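Local coordinates for protein putative oxidoreductase (Mycobacterium avium, PDB 3QHA) that probably catalyses an NAD(P)-dependent oxidation or reduction of a small hydroxy acid, as relatives in the 3-hydroxyisobutyrate dehydrogenase family do, at residues 232-238 with 286-290; 193-197 with 272-276; 106-110 with 177-181. All blocks are in the same frame, centred on the assembly; numbering follows the deposited sequence.

Contact 1: residues 232-238 with 286-290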
# COMPACT_ATOMS: atom_id res chain seq x y z
N ARG B 232 -8.96 -13.53 0.55
CA ARG B 232 -10.21 -14.29 0.61
C ARG B 232 -10.69 -14.73 -0.77
O ARG B 232 -10.58 -13.99 -1.74
CB ARG B 232 -11.30 -13.46 1.27
CG ARG B 232 -11.08 -13.19 2.75
CD ARG B 232 -12.38 -12.75 3.40
NE ARG B 232 -12.58 -11.31 3.34
CZ ARG B 232 -13.76 -10.70 3.38
NH1 ARG B 232 -13.80 -9.37 3.32
NH2 ARG B 232 -14.90 -11.38 3.46
N ASP B 233 -11.26 -15.94 -0.83
CA ASP B 233 -11.82 -16.49 -2.07
C ASP B 233 -13.11 -15.79 -2.50
O ASP B 233 -13.38 -15.64 -3.69
CB ASP B 233 -12.13 -17.99 -1.90
CG ASP B 233 -10.88 -18.84 -1.82
OD1 ASP B 233 -9.77 -18.28 -1.69
OD2 ASP B 233 -11.01 -20.09 -1.89
N ASN B 234 -13.90 -15.38 -1.51
CA ASN B 234 -15.20 -14.76 -1.74
C ASN B 234 -15.51 -13.79 -0.62
O ASN B 234 -14.77 -13.72 0.37
CB ASN B 234 -16.28 -15.85 -1.83
CG ASN B 234 -16.32 -16.73 -0.60
OD1 ASN B 234 -16.56 -16.25 0.51
ND2 ASN B 234 -16.08 -18.03 -0.78
N MET B 235 -16.60 -13.04 -0.74
CA MET B 235 -16.93 -12.00 0.25
C MET B 235 -17.96 -12.43 1.29
O MET B 235 -18.63 -11.59 1.90
CB MET B 235 -17.36 -10.71 -0.47
CG MET B 235 -16.27 -10.12 -1.35
SD MET B 235 -14.73 -9.83 -0.45
CE MET B 235 -15.16 -8.37 0.51
N LYS B 236 -18.08 -13.73 1.53
CA LYS B 236 -18.93 -14.24 2.59
C LYS B 236 -18.36 -13.87 3.96
O LYS B 236 -17.14 -13.71 4.11
CB LYS B 236 -19.05 -15.77 2.51
CG LYS B 236 -19.77 -16.30 1.28
CD LYS B 236 -19.61 -17.81 1.19
CE LYS B 236 -20.84 -18.48 0.61
NZ LYS B 236 -21.13 -18.00 -0.77
N ASP B 237 -19.24 -13.76 4.94
CA ASP B 237 -18.81 -13.50 6.31
C ASP B 237 -17.99 -14.67 6.82
O ASP B 237 -18.26 -15.83 6.49
CB ASP B 237 -20.02 -13.28 7.24
CG ASP B 237 -20.75 -11.99 6.95
OD1 ASP B 237 -20.14 -11.04 6.40
OD2 ASP B 237 -21.96 -11.91 7.27
N LEU B 238 -16.97 -14.37 7.62
CA LEU B 238 -16.10 -15.39 8.19
C LEU B 238 -16.77 -16.07 9.38
O LEU B 238 -17.20 -15.41 10.33
CB LEU B 238 -14.77 -14.77 8.64
CG LEU B 238 -14.00 -13.97 7.58
CD1 LEU B 238 -12.76 -13.35 8.19
CD2 LEU B 238 -13.65 -14.84 6.39
N GLY B 286 -16.91 -4.99 5.58
CA GLY B 286 -15.96 -5.25 4.50
C GLY B 286 -15.04 -6.43 4.80
O GLY B 286 -14.78 -7.24 3.92
N LEU B 287 -14.57 -6.51 6.04
CA LEU B 287 -13.72 -7.62 6.49
C LEU B 287 -14.45 -8.96 6.64
O LEU B 287 -13.82 -9.99 6.88
CB LEU B 287 -13.05 -7.27 7.82
CG LEU B 287 -12.02 -6.14 7.81
CD1 LEU B 287 -11.65 -5.76 9.23
CD2 LEU B 287 -10.78 -6.54 7.02
N GLY B 288 -15.78 -8.96 6.53
CA GLY B 288 -16.57 -10.17 6.72
C GLY B 288 -16.69 -10.58 8.18
O GLY B 288 -16.98 -11.74 8.48
N VAL B 289 -16.46 -9.63 9.09
CA VAL B 289 -16.71 -9.83 10.52
C VAL B 289 -17.56 -8.66 11.04
O VAL B 289 -17.10 -7.86 11.85
CB VAL B 289 -15.40 -9.97 11.33
CG1 VAL B 289 -14.77 -11.33 11.09
CG2 VAL B 289 -14.42 -8.85 11.00
N PRO B 290 -18.82 -8.57 10.56
CA PRO B 290 -19.71 -7.50 11.01
C PRO B 290 -20.10 -7.67 12.48
O PRO B 290 -19.93 -8.75 13.05
CB PRO B 290 -20.95 -7.69 10.12
CG PRO B 290 -20.94 -9.13 9.78
CD PRO B 290 -19.49 -9.48 9.62
O HOH W 1 -17.14 -9.01 3.18

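Contact 2: residues 193-197 with 272-276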
# COMPACT_ATOMS: atom_id res chain seq x y z
N ALA B 193 -6.29 9.00 -2.43
CA ALA B 193 -7.24 9.91 -1.79
C ALA B 193 -7.11 9.87 -0.27
O ALA B 193 -7.03 10.91 0.39
CB ALA B 193 -8.66 9.58 -2.21
N ALA B 194 -7.09 8.66 0.28
CA ALA B 194 -6.94 8.45 1.72
C ALA B 194 -5.60 8.96 2.24
O ALA B 194 -5.52 9.49 3.35
CB ALA B 194 -7.12 6.98 2.08
N ALA B 195 -4.54 8.79 1.45
CA ALA B 195 -3.22 9.27 1.83
C ALA B 195 -3.23 10.79 2.00
O ALA B 195 -2.71 11.32 2.98
CB ALA B 195 -2.17 8.86 0.81
N CYS B 196 -3.85 11.48 1.04
CA CYS B 196 -3.95 12.94 1.09
C CYS B 196 -4.75 13.42 2.30
O CYS B 196 -4.40 14.43 2.92
CB CYS B 196 -4.59 13.47 -0.20
SG CYS B 196 -3.56 13.23 -1.66
N GLU B 197 -5.83 12.71 2.62
CA GLU B 197 -6.61 13.00 3.82
C GLU B 197 -5.75 12.83 5.08
O GLU B 197 -5.82 13.65 6.01
CB GLU B 197 -7.85 12.11 3.88
CG GLU B 197 -8.74 12.34 5.09
CD GLU B 197 -10.07 11.62 4.98
OE1 GLU B 197 -10.92 12.03 4.16
OE2 GLU B 197 -10.28 10.66 5.74
N ASP B 272 -11.90 17.86 8.38
CA ASP B 272 -12.96 16.95 7.93
C ASP B 272 -12.30 15.69 7.37
O ASP B 272 -11.44 15.78 6.49
CB ASP B 272 -13.79 17.66 6.85
CG ASP B 272 -15.06 16.91 6.48
OD1 ASP B 272 -15.76 16.41 7.39
OD2 ASP B 272 -15.38 16.85 5.27
N LEU B 273 -12.69 14.53 7.89
CA LEU B 273 -12.09 13.25 7.50
C LEU B 273 -13.16 12.29 6.95
O LEU B 273 -13.41 11.23 7.54
CB LEU B 273 -11.39 12.61 8.70
CG LEU B 273 -10.26 13.42 9.35
CD1 LEU B 273 -9.80 12.75 10.64
CD2 LEU B 273 -9.10 13.60 8.38
N PRO B 274 -13.78 12.66 5.81
CA PRO B 274 -14.92 11.89 5.31
C PRO B 274 -14.61 10.47 4.84
O PRO B 274 -15.43 9.57 5.05
CB PRO B 274 -15.44 12.76 4.15
CG PRO B 274 -14.27 13.57 3.72
CD PRO B 274 -13.50 13.84 4.98
N LEU B 275 -13.46 10.25 4.20
CA LEU B 275 -13.07 8.88 3.82
C LEU B 275 -12.90 8.00 5.05
O LEU B 275 -13.34 6.85 5.07
CB LEU B 275 -11.77 8.87 2.99
CG LEU B 275 -11.87 9.25 1.51
CD1 LEU B 275 -10.48 9.48 0.93
CD2 LEU B 275 -12.61 8.17 0.72
N ALA B 276 -12.27 8.55 6.09
CA ALA B 276 -12.08 7.84 7.36
C ALA B 276 -13.39 7.52 8.06
O ALA B 276 -13.54 6.44 8.63
CB ALA B 276 -11.17 8.65 8.28

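Contact 3: residues 106-110 with 177-181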
# COMPACT_ATOMS: atom_id res chain seq x y z
N THR B 106 -5.27 2.09 -21.37
CA THR B 106 -6.63 2.17 -20.85
C THR B 106 -7.69 2.10 -21.96
O THR B 106 -7.63 2.84 -22.94
CB THR B 106 -6.83 3.45 -20.03
OG1 THR B 106 -5.87 3.49 -18.96
CG2 THR B 106 -8.24 3.49 -19.44
N ILE B 107 -8.63 1.18 -21.77
CA ILE B 107 -9.81 1.07 -22.61
C ILE B 107 -11.02 0.77 -21.72
O ILE B 107 -10.86 0.35 -20.56
CB ILE B 107 -9.65 -0.04 -23.68
CG1 ILE B 107 -9.36 -1.41 -23.04
CG2 ILE B 107 -8.56 0.34 -24.67
CD1 ILE B 107 -9.02 -2.50 -24.04
N SER B 108 -12.22 1.01 -22.24
CA SER B 108 -13.45 0.57 -21.58
C SER B 108 -13.52 -0.94 -21.72
O SER B 108 -12.93 -1.50 -22.65
CB SER B 108 -14.67 1.23 -22.23
OG SER B 108 -14.84 0.77 -23.56
N ASP B 109 -14.23 -1.63 -20.83
CA ASP B 109 -14.27 -3.10 -20.90
C ASP B 109 -15.06 -3.62 -22.11
O ASP B 109 -14.77 -4.72 -22.60
CB ASP B 109 -14.75 -3.74 -19.58
CG ASP B 109 -16.22 -3.52 -19.30
OD1 ASP B 109 -16.89 -4.48 -18.86
OD2 ASP B 109 -16.71 -2.39 -19.50
N THR B 110 -16.02 -2.85 -22.60
CA THR B 110 -16.75 -3.22 -23.82
C THR B 110 -15.91 -3.05 -25.10
O THR B 110 -16.20 -3.69 -26.11
CB THR B 110 -18.08 -2.46 -23.96
OG1 THR B 110 -17.91 -1.10 -23.53
CG2 THR B 110 -19.17 -3.11 -23.11
N GLY B 177 -9.58 -8.78 -18.31
CA GLY B 177 -8.36 -8.08 -17.94
C GLY B 177 -8.67 -6.65 -17.54
O GLY B 177 -8.25 -6.20 -16.47
N THR B 178 -9.41 -5.95 -18.39
CA THR B 178 -9.81 -4.57 -18.14
C THR B 178 -10.49 -4.46 -16.79
O THR B 178 -10.14 -3.62 -15.98
CB THR B 178 -10.78 -4.05 -19.23
OG1 THR B 178 -10.13 -4.07 -20.50
CG2 THR B 178 -11.23 -2.63 -18.91
N ARG B 179 -11.45 -5.34 -16.55
CA ARG B 179 -12.25 -5.30 -15.33
C ARG B 179 -11.43 -5.58 -14.06
O ARG B 179 -11.69 -4.96 -13.03
CB ARG B 179 -13.45 -6.25 -15.44
CG ARG B 179 -14.50 -5.77 -16.45
CD ARG B 179 -15.79 -6.56 -16.36
NE ARG B 179 -15.60 -7.95 -16.74
CZ ARG B 179 -15.66 -8.43 -17.99
NH1 ARG B 179 -15.90 -7.63 -19.03
NH2 ARG B 179 -15.46 -9.73 -18.20
N MET B 180 -10.46 -6.49 -14.12
CA MET B 180 -9.56 -6.69 -12.98
C MET B 180 -8.73 -5.42 -12.76
O MET B 180 -8.49 -5.02 -11.62
CB MET B 180 -8.64 -7.90 -13.15
CG MET B 180 -7.90 -8.28 -11.86
SD MET B 180 -7.03 -9.87 -11.91
CE MET B 180 -8.41 -11.01 -11.90
N LYS B 181 -8.31 -4.79 -13.85
CA LYS B 181 -7.55 -3.54 -13.79
C LYS B 181 -8.36 -2.41 -13.15
O LYS B 181 -7.82 -1.63 -12.36
CB LYS B 181 -7.07 -3.12 -15.18

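Contact 1: residues 232-238 with 286-290
Gly-288 takes the amide of Leu-238 on its carbonyl just where helix 274-286 runs out in a Schellman motif, the glycine itself having the positive phi (74°) of that turn. The bond from Leu-238 N to Gly-288 O is 2.8 Å long. The same oxygen receives a CA-H contact from Asp-237, whose CA is 3.3 Å away.

The packed side of the contact gathers round Arg-232. Its guanidinium is sandwiched, with Met-235 SD over the rim of one face and Leu-287 O over the centre of the other, 3.5 Å above the plane. Lys-236 O and a water lie at its edge. That water accepts from Arg-232 NH2 and probably donates to Gly-286 O, the carbonyl that NH1 also approaches, at a separation too short to be taken literally. Elsewhere on this side Leu-238 CD1 lies 4.1 Å from Val-289 CG1, and Phe-248 of helix 245-268 packs on Arg-232, Leu-238 and Leu-287. Met-199 of the second subunit packs on Arg-232 and Met-235.

The outer side is looser and faces solvent: Asp-237 and Pro-290 are both exposed and merely cross each other. With CG beside its own backbone N (chi1 -69°), Asp-237 brings OD1 to 3.6 Å from Pro-290 CD.

Contact 2: residues 193-197 with 272-276
Glu-197 OE2 accepts the backbone amide of Ala-276 at 2.9 Å, while the other oxygen of the same carboxylate, OE1, takes Leu-275 N at 3.1 Å. Both use their syn lone pairs, so two successive N-H groups are held side by side by one carboxylate and its rotation is fixed. The reach comes from an outstretched chain, with CG anti to the backbone N (chi1 -180°) and chi2 at 170°.

These amides belong to the first turn of helix 274-286, and Glu-197 sits on the long helix 176-204, so the pair joins two helices of the all-helical C-terminal domain, a fold of the 6-phosphogluconate dehydrogenase type. A negative group at this N-terminal end would probably be favoured by the helix dipole. The carboxylate also touches Pro-274, whose CD is 3.3 Å from Glu-197 OE1, and the methylene CG of Glu-197 lies 3.5 Å from CD2 of Leu-273, the residue at the N-cap position.

One turn back along helix 176-204, Leu-275 CD1 presses on Ala-193 CB at 3.6 Å and on the Ala-194 backbone N at 3.5 Å. The second subunit also packs here, its Ala-279 on Ala-193 and its Met-186 on Ala-276.

Contact 3: residues 106-110 with 177-181
The chain of 106-110 runs extended through Ile-107 and Ser-108 before turning toward helix 109-119, and there Asp-109 and Thr-178 bring their CA atoms to 5.4 Å. This is where the Rossmann-type nucleotide-binding domain meets the beginning of helix 176-204, the long helix that leads into the C-terminal domain.

Thr-178 wedges its methyl against the turn. CG2 is anti to the backbone N, which sends it to 3.4 Å from Ile-107 O and 3.7 Å from Asp-109 CA. The hydroxyl stands on the other branch and is hydrogen-bonded to Asp-128 OD2 of strand 125-132; toward Ile-107 it offers only contact with carbon, Thr-178 OG1 lying 3.8 Å from Ile-107 CG1, as the two side chains cross at about a right angle. Ile-107 in turn reaches Val-84 of helix 81-92, whose first residue, Asp-81, accepts the backbone N of Ser-108 on OD1.

A weak salt bridge adds to the contact on the Asp-109 side. Asp-109 points its CB at the helix, and CG sits between the backbone N and the carbonyl carbon (chi1 70°), which sets the carboxylate across the CG and CD methylenes of Arg-179. Asp-109 CB is 3.7 Å from Arg-179 CG, and Asp-109 OD1 is 3.4 Å from Arg-179 CD. Leu-265 of the second subunit packs on both residues. The arginine chain bends at chi3 and folds its guanidinium back to the same oxygen, in a weak hydrogen bond that is nearly straight at 165°: Arg-179 NH1 meets Asp-109 OD1 at 3.3 Å, in the guanidinium plane, with the carboxylate plane turned 81° from it.

From the N terminus, the chain first builds the Rossmann-type domain, and contact 3 closes a loop of 66 residues, holding both helices and strands, from 106-110 to the start of helix 176-204. That helix then crosses into the C-terminal domain, and further along it 193-197 opens contact 2. Before this closes at 272-276, the chain passes 232-238 and opens contact 1, which closes at 286-290 after helix 274-286. Contacts 1 and 2 therefore cross, whereas contact 3 precedes both in series. Contacts 1 and 2 hold the two ends of helix 274-286, the centres of the two contacts lying about 24 Å apart, and all three touch the second subunit.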